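Local coordinates for lectin (Trichosanthes anguina, PDB 4HR6), which belongs to a three-chain, nontoxic seed lectin homologous to type II ribosome-inactivating proteins, whose beta-trefoil lectin chain probably binds carbohydrate, at residues Glu152-Gln156 / Gly168-Leu173; Ala27-Gln31 / Leu52-Thr56; Val60-Asp64 / Leu103-Phe107. All coordinates share one frame; numbering follows the deposited sequence.

From the N terminus the three contacts follow one another in series; none nests in or crosses another. Interaction 2 comes first: its 20 intervening residues include strand 37-40 and helix 46-51, and the loop after that helix closes back onto strand 26-32 of the five-stranded mixed sheet. Interaction 3 then spans 38 residues, joining the chain just beyond strand 57-60 to the start of helix 103-119. These two touch where the sheet meets helix 103-119, Tyr30 CD2 lying 3.6 Å from Phe107 CZ. Interaction 1 closes a short loop, 11 residues between its segments, bringing strand 166-174 back onto helix 141-159, its centre about 33 Å from that of interaction 2.

Interaction 1 of 3, residues Glu152-Gln156 / Gly168-Leu173; sequences EISLQ and GSVVEL
The side-chain amide of Gln156 faces the chain corner at Gly168 and Ser169 with its oxygen, while its nitrogen reaches Glu152 one helical turn back. Gly168 N donates to Gln156 OE1 at 2.8 Å, tilted 33° from the carbonyl plane, and Ser169 N adds a weak bond to the same oxygen. In the amide plane, Gln156 NE2 donates to Glu152 OE2 at 2.8 Å, but meets that carboxylate from above its plane. Ser169 CB packs 3.7 Å from Gln156 NE2. A bend at chi2 (-53°) turns the Gln156 amide toward the corner. Glu152 OE1, for its part, bonds to Asn1 of another chain of the lectin.

Further along the strand, toward Leu173, Ile153 CG1 rests 4.1 Å from Val171 CG1, the two side chains crossing at about a right angle, and Ile153 CD1 approaches Leu173. Helix 141-159 thereby lies against strand 166-174, which pairs with strand 180-185 in a two-stranded antiparallel sheet.

Bonded through both its oxygen and its nitrogen, the amide is probably fixed in this orientation. Its N-H bond to a carboxylate would also be expected to polarise it, making its oxygen a better acceptor for the Gly168 and Ser169 amides.

Interaction 2 of 3, residues Ala27-Gln31 / Leu52-Thr56; sequences AVAYQ and LFTDT
The loop that leads from helix 46-51 into strand 57-60, built round a type I beta turn, lays Leu52, Phe53 and Thr56 against Val28, Ala29 and Gln31 of strand 26-32, in the mixed sheet of the ribosome-inactivating-protein fold. Such a loop illustrates how one aromatic side chain can anchor a connection to a sheet. The ring of Phe53 does most of the touching. Gln31 CB stands over the centre of one ring face, 4.0 Å from the Phe53 centroid and 13° off the normal, a CH-pi contact. Ala29 CB comes instead to the rim, in the ring plane, 4.0 Å from Phe53 CE2.

Gln31 runs out past the ring toward the turn because its chain is extended and its CG is turned opposite the backbone nitrogen (chi1 -162°). Gln31 OE1 lies 3.6 Å from Phe53 CD1, the amide and ring planes being 53° apart, and Gln31 NE2 is 3.6 Å from the methyl Thr56 CG2. At the other end of the contact Val28 CG2 meets Leu52 CD1 at 4.0 Å, the side chains crossing at about a right angle.

The beta turn runs from Phe53 to Thr56. Its backbone bond is weak, but Thr56 OG1 donates to Phe53 O at 2.6 Å, which reinforces the turn. Thr56 OG1 is also hydrogen-bonded to Ser38 OG, and Gln31 NE2 makes a weak hydrogen bond to Ser35 O.

Strands 15-21 and 37-40 flank strand 26-32 in the sheet, and Phe3 of strand 3-9 packs on both Val28 and Leu52. Tyr30 leaves the strand on the side away from the turn; its hydroxyl bonds to Leu95 O of helix 85-96, and its ring touches Phe107 of helix 103-119.

Interaction 3 of 3, residues Val60-Asp64 / Leu103-Phe107; sequences VLNFD and LPLSF
Leu61 and Phe63 reach over to Leu103, Pro104 and Phe107, and each of the two spreads its contact over more than one partner. The branches of Leu61 divide the work: CD2 meets Leu103 CD1 at 3.9 Å, the two leucine side chains crossing at about a right angle, whereas CD1 meets Phe107 CE1 at 4.0 Å, coming from the opposite direction. Leu61 CG lies anti to the carbonyl carbon (chi1 -59°), an orientation from which both methyls face the helix.

Phe63 takes a less roomy conformation, with CG between the backbone N and the carbonyl carbon (chi1 45°). Its ring then lies beside Leu61, whose CB sits 4.1 Å above the plane of the Phe63 ring, toward the rim, while the far end of the ring packs against the first turn of the helix. At that end Leu103 CB and Phe107 CD1 both approach the Phe63 ring near its plane, 4.2 Å from CZ and 4.1 Å from CE1 respectively. Pro104 CG adds a 4.0 Å contact to Phe63 CE2.

The principle at work is that a helix offers one stripe of residues to a neighbouring layer. Leu103 and Phe107 are one turn apart, joined by the backbone bond from Phe107 N to Leu103 O, and so point together toward the incoming chain. Pro104 sits in this first turn of helix 103-119. The chain leaving strand 57-60 is still bonded to its neighbour, through the backbones of Leu61 with Phe40 and Phe63 with Leu42, so the contact joins the margin of the mixed sheet to the helical layer of the ribosome-inactivating-protein fold.

All five touching residues are buried. Leu70 of helix 67-74 also packs on Phe63, Leu95 of helix 85-96 on Leu103 and Phe107, and the ring of Phe41 meets that of Phe107.

Interaction 1 of 3, residues Glu152-Gln156 / Gly168-Leu173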
loop_
_atom_site.group_PDB
_atom_site.type_symbol
_atom_site.label_atom_id
_atom_site.label_comp_id
_atom_site.label_asym_id
_atom_site.label_seq_id
_atom_site.Cartn_x
_atom_site.Cartn_y
_atom_site.Cartn_z
ATOM N N GLU B 152 -7.192 -10.385 -6.621
ATOM C CA GLU B 152 -6.763 -11.251 -5.537
ATOM C C GLU B 152 -6.374 -10.459 -4.277
ATOM O O GLU B 152 -6.707 -10.874 -3.169
ATOM C CB GLU B 152 -5.580 -12.070 -6.028
ATOM C CG GLU B 152 -5.070 -13.130 -5.080
ATOM C CD GLU B 152 -6.090 -14.213 -4.756
ATOM O OE1 GLU B 152 -7.027 -14.434 -5.542
ATOM O OE2 GLU B 152 -5.940 -14.851 -3.696
ATOM N N ILE B 153 -5.672 -9.333 -4.451
ATOM C CA ILE B 153 -5.347 -8.434 -3.331
ATOM C C ILE B 153 -6.603 -7.889 -2.714
ATOM O O ILE B 153 -6.738 -7.870 -1.499
ATOM C CB ILE B 153 -4.479 -7.231 -3.775
ATOM C CG1 ILE B 153 -3.062 -7.687 -4.074
ATOM C CG2 ILE B 153 -4.445 -6.117 -2.729
ATOM C CD1 ILE B 153 -2.258 -6.659 -4.842
ATOM N N SER B 154 -7.525 -7.418 -3.532
ATOM C CA SER B 154 -8.799 -6.981 -2.976
ATOM C C SER B 154 -9.498 -8.087 -2.155
ATOM O O SER B 154 -10.042 -7.824 -1.105
ATOM C CB SER B 154 -9.752 -6.529 -4.082
ATOM O OG SER B 154 -9.236 -5.498 -4.875
ATOM N N LEU B 155 -9.529 -9.314 -2.672
ATOM C CA LEU B 155 -10.132 -10.435 -1.943
ATOM C C LEU B 155 -9.431 -10.658 -0.605
ATOM O O LEU B 155 -10.085 -10.849 0.408
ATOM C CB LEU B 155 -10.048 -11.743 -2.754
ATOM C CG LEU B 155 -10.530 -13.022 -2.046
ATOM C CD1 LEU B 155 -11.997 -12.961 -1.695
ATOM C CD2 LEU B 155 -10.312 -14.229 -2.926
ATOM N N GLN B 156 -8.102 -10.662 -0.611
ATOM C CA GLN B 156 -7.364 -10.934 0.606
ATOM C C GLN B 156 -7.510 -9.834 1.652
ATOM O O GLN B 156 -7.521 -10.115 2.851
ATOM C CB GLN B 156 -5.890 -11.198 0.302
ATOM C CG GLN B 156 -5.646 -12.405 -0.591
ATOM C CD GLN B 156 -6.302 -13.675 -0.080
ATOM O OE1 GLN B 156 -6.484 -13.859 1.123
ATOM N NE2 GLN B 156 -6.679 -14.550 -1.001
ATOM N N GLY B 168 -5.531 -15.015 3.505
ATOM C CA GLY B 168 -5.825 -16.438 3.404
ATOM C C GLY B 168 -4.849 -17.103 2.468
ATOM O O GLY B 168 -4.667 -18.308 2.507
ATOM N N SER B 169 -4.210 -16.300 1.627
ATOM C CA SER B 169 -3.278 -16.799 0.649
ATOM C C SER B 169 -2.178 -15.757 0.390
ATOM O O SER B 169 -2.399 -14.556 0.531
ATOM C CB SER B 169 -4.048 -17.165 -0.631
ATOM O OG SER B 169 -3.323 -16.823 -1.798
ATOM N N VAL B 170 -0.996 -16.228 0.017
ATOM C CA VAL B 170 0.130 -15.351 -0.295
ATOM C C VAL B 170 -0.061 -14.681 -1.655
ATOM O O VAL B 170 -0.501 -15.319 -2.598
ATOM C CB VAL B 170 1.450 -16.147 -0.287
ATOM C CG1 VAL B 170 2.605 -15.315 -0.822
ATOM C CG2 VAL B 170 1.757 -16.627 1.123
ATOM N N VAL B 171 0.241 -13.386 -1.735
ATOM C CA VAL B 171 0.339 -12.679 -3.016
ATOM C C VAL B 171 1.813 -12.417 -3.338
ATOM O O VAL B 171 2.554 -11.974 -2.480
ATOM C CB VAL B 171 -0.383 -11.329 -2.957
ATOM C CG1 VAL B 171 -0.245 -10.597 -4.287
ATOM C CG2 VAL B 171 -1.853 -11.520 -2.589
ATOM N N GLU B 172 2.206 -12.662 -4.584
ATOM C CA GLU B 172 3.570 -12.506 -5.043
ATOM C C GLU B 172 3.737 -11.195 -5.787
ATOM O O GLU B 172 3.255 -11.044 -6.901
ATOM C CB GLU B 172 3.944 -13.663 -5.973
ATOM C CG GLU B 172 3.563 -15.020 -5.413
ATOM C CD GLU B 172 4.274 -16.166 -6.098
ATOM O OE1 GLU B 172 4.181 -16.291 -7.334
ATOM O OE2 GLU B 172 4.930 -16.942 -5.391
ATOM N N LEU B 173 4.409 -10.238 -5.160
ATOM C CA LEU B 173 4.704 -8.963 -5.805
ATOM C C LEU B 173 6.198 -8.795 -6.022
ATOM O O LEU B 173 7.007 -9.452 -5.377
ATOM C CB LEU B 173 4.174 -7.814 -4.969
ATOM C CG LEU B 173 2.662 -7.745 -4.766
ATOM C CD1 LEU B 173 2.336 -6.506 -3.949
ATOM C CD2 LEU B 173 1.921 -7.721 -6.096
#

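Interaction 2 of 3, residues Ala27-Gln31 / Leu52-Thr56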
loop_
_atom_site.group_PDB
_atom_site.type_symbol
_atom_site.label_atom_id
_atom_site.label_comp_id
_atom_site.label_asym_id
_atom_site.label_seq_id
_atom_site.Cartn_x
_atom_site.Cartn_y
_atom_site.Cartn_z
ATOM N N ALA B 27 -12.870 -1.150 -18.683
ATOM C CA ALA B 27 -13.375 -0.415 -19.820
ATOM C C ALA B 27 -14.259 -1.332 -20.656
ATOM O O ALA B 27 -13.888 -2.443 -20.933
ATOM C CB ALA B 27 -12.217 0.100 -20.651
ATOM N N VAL B 28 -15.434 -0.867 -21.034
ATOM C CA VAL B 28 -16.350 -1.692 -21.840
ATOM C C VAL B 28 -16.644 -1.157 -23.238
ATOM O O VAL B 28 -17.035 -1.917 -24.119
ATOM C CB VAL B 28 -17.698 -1.931 -21.116
ATOM C CG1 VAL B 28 -17.469 -2.586 -19.778
ATOM C CG2 VAL B 28 -18.477 -0.651 -20.934
ATOM N N ALA B 29 -16.540 0.150 -23.422
ATOM C CA ALA B 29 -16.871 0.765 -24.689
ATOM C C ALA B 29 -16.299 2.158 -24.764
ATOM O O ALA B 29 -15.942 2.745 -23.742
ATOM C CB ALA B 29 -18.384 0.855 -24.846
ATOM N N TYR B 30 -16.220 2.692 -25.979
ATOM C CA TYR B 30 -15.935 4.117 -26.148
ATOM C C TYR B 30 -16.614 4.671 -27.385
ATOM O O TYR B 30 -17.016 3.917 -28.271
ATOM C CB TYR B 30 -14.421 4.394 -26.236
ATOM C CG TYR B 30 -13.801 4.228 -27.612
ATOM C CD1 TYR B 30 -13.567 5.334 -28.441
ATOM C CD2 TYR B 30 -13.437 2.989 -28.074
ATOM C CE1 TYR B 30 -12.984 5.187 -29.690
ATOM C CE2 TYR B 30 -12.872 2.824 -29.319
ATOM C CZ TYR B 30 -12.644 3.927 -30.116
ATOM O OH TYR B 30 -12.078 3.746 -31.337
ATOM N N GLN B 31 -16.671 5.997 -27.438
ATOM C CA GLN B 31 -17.178 6.728 -28.583
ATOM C C GLN B 31 -16.265 7.925 -28.897
ATOM O O GLN B 31 -15.935 8.701 -28.002
ATOM C CB GLN B 31 -18.581 7.267 -28.295
ATOM C CG GLN B 31 -19.330 7.645 -29.571
ATOM C CD GLN B 31 -20.505 8.582 -29.348
ATOM O OE1 GLN B 31 -20.834 8.937 -28.225
ATOM N NE2 GLN B 31 -21.140 8.991 -30.438
ATOM N N LEU B 52 -25.790 2.063 -23.193
ATOM C CA LEU B 52 -24.753 3.019 -23.608
ATOM C C LEU B 52 -24.746 3.253 -25.100
ATOM O O LEU B 52 -24.803 2.318 -25.877
ATOM C CB LEU B 52 -23.358 2.530 -23.224
ATOM C CG LEU B 52 -23.031 2.354 -21.751
ATOM C CD1 LEU B 52 -21.732 1.571 -21.612
ATOM C CD2 LEU B 52 -22.942 3.710 -21.073
ATOM N N PHE B 53 -24.604 4.512 -25.478
ATOM C CA PHE B 53 -24.404 4.908 -26.866
ATOM C C PHE B 53 -25.477 4.310 -27.765
ATOM O O PHE B 53 -25.198 3.817 -28.852
ATOM C CB PHE B 53 -22.988 4.538 -27.341
ATOM C CG PHE B 53 -21.891 4.997 -26.409
ATOM C CD1 PHE B 53 -21.846 6.305 -25.939
ATOM C CD2 PHE B 53 -20.905 4.114 -25.981
ATOM C CE1 PHE B 53 -20.847 6.715 -25.070
ATOM C CE2 PHE B 53 -19.910 4.528 -25.115
ATOM C CZ PHE B 53 -19.880 5.823 -24.661
ATOM N N THR B 54 -26.717 4.365 -27.298
ATOM C CA THR B 54 -27.821 3.672 -27.976
ATOM C C THR B 54 -28.282 4.383 -29.245
ATOM O O THR B 54 -28.924 3.783 -30.081
ATOM C CB THR B 54 -29.011 3.473 -27.022
ATOM O OG1 THR B 54 -29.321 4.719 -26.378
ATOM C CG2 THR B 54 -28.643 2.454 -25.966
ATOM N N ASP B 55 -27.930 5.651 -29.382
ATOM C CA ASP B 55 -28.157 6.397 -30.611
ATOM C C ASP B 55 -26.910 6.394 -31.506
ATOM O O ASP B 55 -26.604 7.402 -32.129
ATOM C CB ASP B 55 -28.513 7.838 -30.249
ATOM C CG ASP B 55 -27.405 8.514 -29.473
ATOM O OD1 ASP B 55 -26.897 7.907 -28.505
ATOM O OD2 ASP B 55 -27.008 9.627 -29.853
ATOM N N THR B 56 -26.192 5.270 -31.560
ATOM C CA THR B 56 -25.021 5.119 -32.423
ATOM C C THR B 56 -25.087 3.755 -33.063
ATOM O O THR B 56 -25.847 2.903 -32.622
ATOM C CB THR B 56 -23.683 5.265 -31.626
ATOM O OG1 THR B 56 -23.479 4.138 -30.756
ATOM C CG2 THR B 56 -23.708 6.496 -30.809
#

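Interaction 3 of 3, residues Val60-Asp64 / Leu103-Phe107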
loop_
_atom_site.group_PDB
_atom_site.type_symbol
_atom_site.label_atom_id
_atom_site.label_comp_id
_atom_site.label_asym_id
_atom_site.label_seq_id
_atom_site.Cartn_x
_atom_site.Cartn_y
_atom_site.Cartn_z
ATOM N N VAL B 60 -18.790 -4.097 -32.448
ATOM C CA VAL B 60 -18.214 -5.014 -31.487
ATOM C C VAL B 60 -16.779 -5.347 -31.911
ATOM O O VAL B 60 -16.553 -5.838 -33.004
ATOM C CB VAL B 60 -19.040 -6.309 -31.408
ATOM C CG1 VAL B 60 -18.476 -7.253 -30.359
ATOM C CG2 VAL B 60 -20.484 -5.973 -31.082
ATOM N N LEU B 61 -15.819 -5.098 -31.031
ATOM C CA LEU B 61 -14.415 -5.374 -31.334
ATOM C C LEU B 61 -14.170 -6.869 -31.295
ATOM O O LEU B 61 -14.918 -7.609 -30.672
ATOM C CB LEU B 61 -13.503 -4.626 -30.343
ATOM C CG LEU B 61 -13.742 -3.116 -30.399
ATOM C CD1 LEU B 61 -13.157 -2.376 -29.216
ATOM C CD2 LEU B 61 -13.225 -2.525 -31.705
ATOM N N ASN B 62 -13.128 -7.316 -31.978
ATOM C CA ASN B 62 -12.798 -8.730 -32.031
ATOM C C ASN B 62 -11.728 -9.113 -31.010
ATOM O O ASN B 62 -10.927 -9.997 -31.249
ATOM C CB ASN B 62 -12.387 -9.144 -33.450
ATOM C CG ASN B 62 -11.173 -8.389 -33.959
ATOM O OD1 ASN B 62 -10.933 -7.228 -33.593
ATOM N ND2 ASN B 62 -10.407 -9.038 -34.831
ATOM N N PHE B 63 -11.743 -8.438 -29.862
ATOM C CA PHE B 63 -10.947 -8.830 -28.702
ATOM C C PHE B 63 -11.669 -8.324 -27.462
ATOM O O PHE B 63 -12.581 -7.486 -27.559
ATOM C CB PHE B 63 -9.525 -8.244 -28.752
ATOM C CG PHE B 63 -9.473 -6.800 -29.135
ATOM C CD1 PHE B 63 -9.603 -5.818 -28.197
ATOM C CD2 PHE B 63 -9.317 -6.436 -30.459
ATOM C CE1 PHE B 63 -9.559 -4.484 -28.560
ATOM C CE2 PHE B 63 -9.283 -5.117 -30.837
ATOM C CZ PHE B 63 -9.403 -4.134 -29.890
ATOM N N ASP B 64 -11.271 -8.840 -26.305
ATOM C CA ASP B 64 -11.930 -8.480 -25.066
ATOM C C ASP B 64 -11.016 -7.611 -24.197
ATOM O O ASP B 64 -9.896 -7.259 -24.599
ATOM C CB ASP B 64 -12.534 -9.709 -24.363
ATOM C CG ASP B 64 -11.526 -10.660 -23.820
ATOM O OD1 ASP B 64 -10.508 -10.222 -23.248
ATOM O OD2 ASP B 64 -11.786 -11.874 -23.905
ATOM N N LEU B 103 -5.493 -0.129 -32.372
ATOM C CA LEU B 103 -6.485 -0.141 -31.306
ATOM C C LEU B 103 -6.041 -0.910 -30.067
ATOM O O LEU B 103 -6.108 -0.377 -28.990
ATOM C CB LEU B 103 -7.855 -0.665 -31.791
ATOM C CG LEU B 103 -8.792 0.301 -32.515
ATOM C CD1 LEU B 103 -10.198 -0.283 -32.506
ATOM C CD2 LEU B 103 -8.812 1.696 -31.917
ATOM N N PRO B 104 -5.628 -2.172 -30.214
ATOM C CA PRO B 104 -5.251 -2.922 -29.013
ATOM C C PRO B 104 -4.118 -2.230 -28.245
ATOM O O PRO B 104 -4.175 -2.082 -27.032
ATOM C CB PRO B 104 -4.769 -4.267 -29.566
ATOM C CG PRO B 104 -5.320 -4.375 -30.929
ATOM C CD PRO B 104 -5.547 -2.993 -31.437
ATOM N N LEU B 105 -3.103 -1.802 -28.974
ATOM C CA LEU B 105 -1.973 -1.096 -28.385
ATOM C C LEU B 105 -2.427 0.156 -27.653
ATOM O O LEU B 105 -2.017 0.400 -26.512
ATOM C CB LEU B 105 -0.987 -0.706 -29.484
ATOM C CG LEU B 105 0.301 -0.054 -28.979
ATOM C CD1 LEU B 105 1.285 -1.153 -28.614
ATOM C CD2 LEU B 105 0.891 0.899 -30.021
ATOM N N SER B 106 -3.283 0.938 -28.303
ATOM C CA SER B 106 -3.753 2.194 -27.726
ATOM C C SER B 106 -4.567 1.947 -26.458
ATOM O O SER B 106 -4.406 2.679 -25.490
ATOM C CB SER B 106 -4.520 3.019 -28.757
ATOM O OG SER B 106 -3.741 3.196 -29.936
ATOM N N PHE B 107 -5.392 0.892 -26.445
ATOM C CA PHE B 107 -6.115 0.522 -25.228
ATOM C C PHE B 107 -5.161 0.156 -24.068
ATOM O O PHE B 107 -5.360 0.565 -22.938
ATOM C CB PHE B 107 -7.102 -0.628 -25.485
ATOM C CG PHE B 107 -8.461 -0.169 -25.948
ATOM C CD1 PHE B 107 -9.004 -0.641 -27.128
ATOM C CD2 PHE B 107 -9.194 0.731 -25.195
ATOM C CE1 PHE B 107 -10.266 -0.219 -27.548
ATOM C CE2 PHE B 107 -10.451 1.164 -25.612
ATOM C CZ PHE B 107 -10.982 0.686 -26.785
#